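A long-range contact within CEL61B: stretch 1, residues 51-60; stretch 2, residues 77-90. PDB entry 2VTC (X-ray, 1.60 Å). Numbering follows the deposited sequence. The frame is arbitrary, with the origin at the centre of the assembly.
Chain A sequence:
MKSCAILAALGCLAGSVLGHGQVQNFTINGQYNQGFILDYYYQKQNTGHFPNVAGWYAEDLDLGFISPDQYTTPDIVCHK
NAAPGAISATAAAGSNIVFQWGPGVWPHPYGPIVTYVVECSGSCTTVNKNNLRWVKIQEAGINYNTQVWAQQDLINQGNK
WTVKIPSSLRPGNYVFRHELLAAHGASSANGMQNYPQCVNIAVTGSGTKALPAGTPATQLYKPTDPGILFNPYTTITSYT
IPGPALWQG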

# COMPACT_ATOMS: atom_id res chain seq x y z
N PRO A 51 7.32 20.22 -1.89
CA PRO A 51 7.07 20.16 -0.45
C PRO A 51 7.52 18.86 0.20
O PRO A 51 7.42 17.78 -0.41
CB PRO A 51 5.54 20.29 -0.35
CG PRO A 51 5.19 21.10 -1.53
CD PRO A 51 6.07 20.55 -2.61
N ASN A 52 8.04 18.97 1.42
CA ASN A 52 8.53 17.79 2.15
C ASN A 52 7.37 17.08 2.82
O ASN A 52 6.71 17.65 3.69
CB ASN A 52 9.61 18.20 3.18
CG ASN A 52 10.82 18.82 2.51
OD1 ASN A 52 11.31 18.33 1.48
ND2 ASN A 52 11.31 19.93 3.08
N VAL A 53 7.11 15.84 2.38
CA VAL A 53 5.96 15.07 2.89
C VAL A 53 6.33 13.64 3.27
O VAL A 53 7.40 13.16 2.90
CB VAL A 53 4.78 15.05 1.87
CG1 VAL A 53 4.24 16.48 1.65
CG2 VAL A 53 5.20 14.38 0.55
N ALA A 54 5.45 12.99 4.03
CA ALA A 54 5.63 11.60 4.47
C ALA A 54 5.34 10.56 3.37
O ALA A 54 5.83 9.43 3.44
CB ALA A 54 4.76 11.32 5.67
N GLY A 55 4.53 10.93 2.38
CA GLY A 55 4.25 10.01 1.27
C GLY A 55 5.44 9.94 0.33
O GLY A 55 6.11 10.96 0.09
N TRP A 56 5.71 8.75 -0.22
CA TRP A 56 6.83 8.57 -1.12
C TRP A 56 6.63 9.27 -2.47
O TRP A 56 5.53 9.28 -3.03
CB TRP A 56 7.14 7.08 -1.32
CG TRP A 56 7.85 6.43 -0.15
CD1 TRP A 56 7.58 6.62 1.17
CD2 TRP A 56 8.92 5.48 -0.22
NE1 TRP A 56 8.44 5.83 1.95
CE2 TRP A 56 9.27 5.14 1.12
CE3 TRP A 56 9.64 4.89 -1.28
CZ2 TRP A 56 10.30 4.24 1.42
CZ3 TRP A 56 10.68 3.98 -0.98
CH2 TRP A 56 10.99 3.66 0.38
N TYR A 57 7.70 9.86 -2.98
CA TYR A 57 7.74 10.29 -4.37
C TYR A 57 7.62 9.09 -5.33
O TYR A 57 8.22 8.02 -5.11
CB TYR A 57 9.05 11.06 -4.59
CG TYR A 57 9.39 11.46 -6.01
CD1 TYR A 57 9.07 12.74 -6.48
CD2 TYR A 57 10.07 10.58 -6.87
CE1 TYR A 57 9.41 13.11 -7.78
CE2 TYR A 57 10.43 10.95 -8.16
CZ TYR A 57 10.07 12.22 -8.61
OH TYR A 57 10.39 12.58 -9.89
N ALA A 58 6.83 9.24 -6.39
CA ALA A 58 6.71 8.21 -7.42
C ALA A 58 6.40 8.83 -8.78
O ALA A 58 5.90 9.94 -8.85
CB ALA A 58 5.64 7.16 -7.02
N GLU A 59 6.72 8.12 -9.86
CA GLU A 59 6.69 8.75 -11.18
C GLU A 59 5.70 8.13 -12.17
O GLU A 59 5.95 8.18 -13.38
CB GLU A 59 8.10 8.74 -11.81
CG GLU A 59 9.14 9.51 -11.00
CD GLU A 59 10.46 9.72 -11.73
OE1 GLU A 59 10.80 8.94 -12.63
OE2 GLU A 59 11.16 10.67 -11.36
N ASP A 60 4.63 7.50 -11.66
CA ASP A 60 3.55 7.06 -12.57
C ASP A 60 2.55 8.21 -12.78
O ASP A 60 1.72 8.51 -11.92
CB ASP A 60 2.86 5.78 -12.06
CG ASP A 60 1.96 5.15 -13.11
OD1 ASP A 60 1.18 5.93 -13.72
OD2 ASP A 60 2.07 3.92 -13.33
N VAL A 77 8.20 -2.32 -4.99
CA VAL A 77 8.37 -1.96 -3.58
C VAL A 77 7.41 -0.84 -3.15
O VAL A 77 6.58 -1.05 -2.25
CB VAL A 77 9.85 -1.55 -3.27
CG1 VAL A 77 9.97 -1.24 -1.77
CG2 VAL A 77 10.86 -2.64 -3.68
N CYS A 78 7.51 0.32 -3.81
CA CYS A 78 6.73 1.51 -3.48
C CYS A 78 6.22 2.25 -4.72
O CYS A 78 5.93 3.43 -4.66
CB CYS A 78 7.52 2.47 -2.58
SG CYS A 78 7.78 1.83 -0.91
N HIS A 79 6.10 1.52 -5.82
CA HIS A 79 5.59 2.03 -7.11
C HIS A 79 6.72 2.67 -7.95
O HIS A 79 7.91 2.59 -7.58
CB HIS A 79 4.37 2.95 -6.93
CG HIS A 79 3.37 2.83 -8.05
ND1 HIS A 79 2.03 2.57 -7.83
CD2 HIS A 79 3.53 2.95 -9.38
CE1 HIS A 79 1.40 2.54 -9.00
NE2 HIS A 79 2.29 2.75 -9.96
N LYS A 80 6.35 3.25 -9.09
CA LYS A 80 7.33 3.57 -10.14
C LYS A 80 8.42 4.57 -9.74
O LYS A 80 8.11 5.71 -9.36
CB LYS A 80 6.60 4.09 -11.38
CG LYS A 80 7.51 4.22 -12.59
CD LYS A 80 6.72 4.71 -13.81
CE LYS A 80 7.60 4.78 -15.03
NZ LYS A 80 8.12 3.43 -15.38
N ASN A 81 9.68 4.12 -9.85
CA ASN A 81 10.86 4.98 -9.58
C ASN A 81 10.75 5.67 -8.21
O ASN A 81 11.20 6.82 -8.02
CB ASN A 81 11.01 6.04 -10.68
CG ASN A 81 11.17 5.44 -12.07
OD1 ASN A 81 11.62 4.30 -12.24
ND2 ASN A 81 10.80 6.23 -13.09
N ALA A 82 10.13 5.00 -7.24
CA ALA A 82 9.80 5.63 -5.98
C ALA A 82 11.01 5.92 -5.11
O ALA A 82 12.00 5.19 -5.14
CB ALA A 82 8.78 4.83 -5.18
N ALA A 83 10.87 6.98 -4.34
CA ALA A 83 11.88 7.41 -3.36
C ALA A 83 11.22 7.82 -2.05
O ALA A 83 10.10 8.36 -2.04
CB ALA A 83 12.69 8.59 -3.93
N PRO A 84 11.90 7.57 -0.92
CA PRO A 84 11.30 7.88 0.38
C PRO A 84 10.86 9.35 0.52
O PRO A 84 11.52 10.27 -0.02
CB PRO A 84 12.42 7.55 1.38
CG PRO A 84 13.28 6.59 0.67
CD PRO A 84 13.22 6.92 -0.79
N GLY A 85 9.76 9.57 1.23
CA GLY A 85 9.34 10.92 1.60
C GLY A 85 10.46 11.58 2.40
O GLY A 85 11.20 10.89 3.10
N ALA A 86 10.55 12.91 2.29
CA ALA A 86 11.66 13.66 2.88
C ALA A 86 11.49 13.84 4.38
O ALA A 86 12.45 14.23 5.09
CB ALA A 86 11.82 15.01 2.17
N ILE A 87 10.29 13.56 4.89
CA ILE A 87 10.00 13.58 6.33
C ILE A 87 9.19 12.34 6.71
O ILE A 87 8.82 11.55 5.84
CB ILE A 87 9.22 14.86 6.77
CG1 ILE A 87 7.80 14.89 6.15
CG2 ILE A 87 10.03 16.13 6.44
CD1 ILE A 87 6.86 15.95 6.69
N SER A 88 8.93 12.17 8.01
CA SER A 88 8.10 11.08 8.51
C SER A 88 6.92 11.60 9.35
O SER A 88 7.06 12.56 10.10
CB SER A 88 8.95 10.12 9.36
OG SER A 88 8.22 8.98 9.80
N ALA A 89 5.76 10.94 9.21
CA ALA A 89 4.65 11.13 10.14
C ALA A 89 4.96 10.32 11.40
O ALA A 89 6.03 9.68 11.50
CB ALA A 89 3.34 10.66 9.50
N THR A 90 4.06 10.36 12.37
CA THR A 90 4.26 9.60 13.61
C THR A 90 2.93 9.20 14.25
O THR A 90 1.92 9.90 14.09
CB THR A 90 5.13 10.39 14.65
OG1 THR A 90 5.48 9.54 15.76
CG2 THR A 90 4.41 11.63 15.15
O HOH W 1 8.91 14.66 0.50

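Trp 56 is the centre of this contact: it covers more of the opposing stretch than any other residue, and both faces of its indole are used. With chi1 in the m well, the ring slides between Cys 78 and Pro 84. The sulfur Cys 78 SG lies over one face, 3.6 Å from the centroid of the six-membered ring of Trp 56, while on the opposite face Pro 84 CA sits 3.5 Å above the centroid of the five-membered ring of Trp 56, its C-H suited to the pi cloud. Ala 82 CB meets the ring edge, 4.0 Å from Trp 56 CE3; a methyl fills that space. The indole nitrogen is satisfied elsewhere in the structure, so the indole N-H is not left without a partner on burial.

Beside the ring, backbones pair. Tyr 57 and Ala 83 form a single antiparallel bridge: Ala 83 N donates to Tyr 57 O at 2.9 Å, and Tyr 57 N returns a weak bond to Ala 83 O at 3.0 Å. Glu 59 N then reaches Lys 80 O at 2.8 Å, a carbonyl presented by the type II turn from His 79 to Ala 82.

Glu 59 adds a side-chain clamp. Glu 59 OE1 accepts from Asn 81 ND2 at 2.7 Å, and Glu 59 OE2 accepts from Tyr 57 OH at 2.5 Å, so one carboxylate ties the turn to the tyrosine of its own stretch.

At the other end, Ile 87 covers the most surface within its stretch. Its CB points sideways, but Ile 87 CD1 comes within 3.5 Å of Asn 52 O, and Ile 87 CG1 within 3.5 Å of Val 53 C, packing aliphatic bulk on backbone. Gly 85 allows the close approach here: an ideal CB would stand 2.4 Å from Val 53 O. A water accepts from both Val 53 N (2.9 Å) and Ala 86 N (3.0 Å), bridging amides of the two stretches.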